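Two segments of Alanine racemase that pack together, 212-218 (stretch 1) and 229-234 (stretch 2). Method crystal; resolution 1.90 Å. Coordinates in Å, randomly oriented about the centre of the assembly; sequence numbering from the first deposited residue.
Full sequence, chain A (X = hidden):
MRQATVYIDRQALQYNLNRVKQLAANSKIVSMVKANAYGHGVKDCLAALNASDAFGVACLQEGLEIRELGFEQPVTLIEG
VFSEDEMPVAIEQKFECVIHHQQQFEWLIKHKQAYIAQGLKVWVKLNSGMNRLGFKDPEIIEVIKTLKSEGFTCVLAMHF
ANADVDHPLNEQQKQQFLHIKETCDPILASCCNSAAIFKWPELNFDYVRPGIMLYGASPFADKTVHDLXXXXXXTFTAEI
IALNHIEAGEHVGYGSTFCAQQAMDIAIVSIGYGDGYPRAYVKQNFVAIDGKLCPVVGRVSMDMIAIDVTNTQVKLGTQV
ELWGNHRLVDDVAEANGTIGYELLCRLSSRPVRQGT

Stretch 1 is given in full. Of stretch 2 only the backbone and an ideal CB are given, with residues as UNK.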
# COMPACT_ATOMS: atom_id res chain seq x y z
N ILE A 212 -8.27 -8.99 13.49
CA ILE A 212 -8.59 -7.58 13.37
C ILE A 212 -8.92 -6.90 14.71
O ILE A 212 -8.56 -5.74 14.92
CB ILE A 212 -9.69 -7.33 12.31
CG1 ILE A 212 -9.74 -5.85 11.95
CG2 ILE A 212 -11.06 -7.87 12.76
CD1 ILE A 212 -8.49 -5.33 11.26
N MET A 213 -9.62 -7.60 15.61
CA MET A 213 -9.98 -6.93 16.87
C MET A 213 -8.77 -6.55 17.74
O MET A 213 -8.83 -5.56 18.50
CB MET A 213 -10.98 -7.76 17.72
CG MET A 213 -10.45 -9.08 18.21
SD MET A 213 -11.72 -10.11 18.97
CE MET A 213 -12.08 -9.25 20.49
N LEU A 214 -7.67 -7.29 17.61
CA LEU A 214 -6.44 -6.94 18.35
C LEU A 214 -5.94 -5.53 18.05
O LEU A 214 -5.41 -4.84 18.95
CB LEU A 214 -5.34 -7.95 18.06
CG LEU A 214 -5.54 -9.43 18.38
CD1 LEU A 214 -4.28 -10.20 18.04
CD2 LEU A 214 -5.83 -9.64 19.86
N TYR A 215 -6.17 -5.12 16.78
CA TYR A 215 -5.70 -3.87 16.21
C TYR A 215 -6.69 -2.70 16.40
O TYR A 215 -6.43 -1.57 16.04
CB TYR A 215 -5.32 -4.10 14.72
CG TYR A 215 -4.32 -5.26 14.61
CD1 TYR A 215 -3.06 -5.13 15.07
CD2 TYR A 215 -4.72 -6.50 14.09
CE1 TYR A 215 -2.16 -6.19 15.02
CE2 TYR A 215 -3.88 -7.57 14.03
CZ TYR A 215 -2.60 -7.43 14.52
OH TYR A 215 -1.75 -8.50 14.43
N GLY A 216 -7.80 -2.99 17.08
CA GLY A 216 -8.77 -1.96 17.35
C GLY A 216 -9.40 -1.44 16.09
O GLY A 216 -9.61 -0.26 15.93
N ALA A 217 -9.74 -2.34 15.22
CA ALA A 217 -10.58 -2.07 14.09
C ALA A 217 -11.70 -3.11 14.14
O ALA A 217 -11.59 -4.16 14.81
CB ALA A 217 -9.77 -2.14 12.78
N SER A 218 -12.79 -2.82 13.45
CA SER A 218 -14.03 -3.63 13.54
C SER A 218 -14.15 -4.78 12.54
O SER A 218 -13.92 -4.60 11.37
CB SER A 218 -15.25 -2.76 13.32
OG SER A 218 -16.43 -3.55 13.49
N UNK A 229 -16.20 -1.97 22.26
CA UNK A 229 -15.22 -1.68 23.30
C UNK A 229 -13.81 -2.16 22.89
O UNK A 229 -13.15 -2.93 23.61
CB UNK A 229 -15.64 -2.34 24.61
N UNK A 230 -13.37 -1.69 21.72
CA UNK A 230 -11.97 -1.89 21.29
C UNK A 230 -11.25 -0.55 21.13
O UNK A 230 -11.89 0.47 20.79
CB UNK A 230 -11.92 -2.67 19.97
N UNK A 231 -9.94 -0.55 21.35
CA UNK A 231 -9.14 0.67 21.24
C UNK A 231 -8.29 0.69 19.96
O UNK A 231 -7.42 -0.16 19.79
CB UNK A 231 -8.24 0.81 22.47
N UNK A 232 -8.54 1.68 19.07
CA UNK A 232 -7.68 1.77 17.86
C UNK A 232 -6.21 1.76 18.23
O UNK A 232 -5.77 2.51 19.13
CB UNK A 232 -8.00 3.04 17.06
N UNK A 233 -5.43 0.95 17.54
CA UNK A 233 -4.02 0.84 17.85
C UNK A 233 -3.19 1.83 16.99
O UNK A 233 -2.24 2.49 17.48
CB UNK A 233 -3.55 -0.60 17.63
N UNK A 234 -3.51 1.91 15.70
CA UNK A 234 -2.77 2.74 14.78
C UNK A 234 -3.38 4.14 14.64
O UNK A 234 -4.57 4.26 14.35
CB UNK A 234 -2.70 2.06 13.41

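Stretch 1 opens with a 3-10 segment, 212-215, and then turns at Gly-216. Stretch 2 runs past this turn without regular helix or strand.

Position 229 has phi/psi of 54/55. Positive phi favours glycine, with asparagine and aspartate next. Nothing of stretch 1 lies within 5.5 Å of the ideal CB, so this contact sets no further demand. The residue is Asp-229. It follows a helix in a Schellman motif, and its OD1 is hydrogen-bonded elsewhere in the structure.

Position 230 points its CA-to-CB bond toward stretch 1. The ideal CB of 230 is 4.2 Å from Gly-216 CA and 4.5 Å from Met-213 O. The side chain of Met-213 offers an apolar surface nearby. No charged group of stretch 1 is present. Leucine, isoleucine or methionine would suit. The residue is Leu-230, with chi1 m and chi2 t. Leu-230 CD1 packs 3.8 Å from Met-213 CB and lies 3.9 Å from Ala-217 O. Leu-230 CD2 reaches to 3.6 Å from Met-213 O.

Position 231 points away, into space that stretch 1 leaves free. Many side chains would do, including long polar ones. The backbone matters more: the O of 231 lies 3.3 Å from Gly-216 CA in a CA-H...O contact. An ideal CB on Gly-216 would fall 1.9 Å from the O of 231, a clash. The residue is Lys-231, fully extended beyond chi1, and it touches a crystal neighbour.

Position 232 has phi -51 and psi 133, which proline accepts readily. The CB direction is away overall, yet the ideal CB of 232 is 3.8 Å from Gly-216 O. Proline or another modest side chain would fit. The residue is Pro-232. Pro-232 CA lies 3.4 Å from Gly-216 O in a second CA-H...O contact.

Position 233 points toward stretch 1. The N of 233 donates a hydrogen bond to Tyr-215 O at 3.1 Å, so proline is disfavoured. The ideal CB of 233 is 3.4 Å from Tyr-215 O, which leaves little room close to the backbone. A compact apolar side chain, such as alanine, valine or isoleucine, is plausible. The residue is Val-233, chi1 t. Val-233 CG2 sits 3.5 Å from Leu-214 O and 4.1 Å from Gly-216 N.

Position 234 points sideways, with no stretch 1 atom near its CB, so the choice is wide. The residue is Met-234. A water O accepts from Met-234 N at 3.0 Å and donates to Tyr-215 O at 2.7 Å, bridging the stretches.

Stretch 2, residues 229-234: DLKPVM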
# COMPACT_ATOMS: atom_id res chain seq x y z
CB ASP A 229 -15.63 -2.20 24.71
CG ASP A 229 -14.65 -1.76 25.82
OD1 ASP A 229 -13.92 -0.72 25.76
OD2 ASP A 229 -14.61 -2.49 26.81
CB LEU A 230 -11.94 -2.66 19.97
CG LEU A 230 -12.57 -4.04 19.96
CD1 LEU A 230 -12.83 -4.51 18.52
CD2 LEU A 230 -11.65 -5.04 20.64
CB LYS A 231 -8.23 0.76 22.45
CG LYS A 231 -9.02 1.16 23.67
CD LYS A 231 -8.18 1.27 24.88
CE LYS A 231 -9.13 1.61 26.03
NZ LYS A 231 -8.22 1.76 27.17
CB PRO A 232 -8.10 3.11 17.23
CG PRO A 232 -9.51 3.29 17.66
CD PRO A 232 -9.64 2.66 19.03
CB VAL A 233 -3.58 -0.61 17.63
CG1 VAL A 233 -2.04 -0.75 17.70
CG2 VAL A 233 -4.24 -1.53 18.62
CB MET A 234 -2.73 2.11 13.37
CG MET A 234 -1.89 2.88 12.38
SD MET A 234 -1.83 2.35 10.66
CE MET A 234 -1.29 0.64 10.81
O HOH W 1 -5.34 0.08 14.14
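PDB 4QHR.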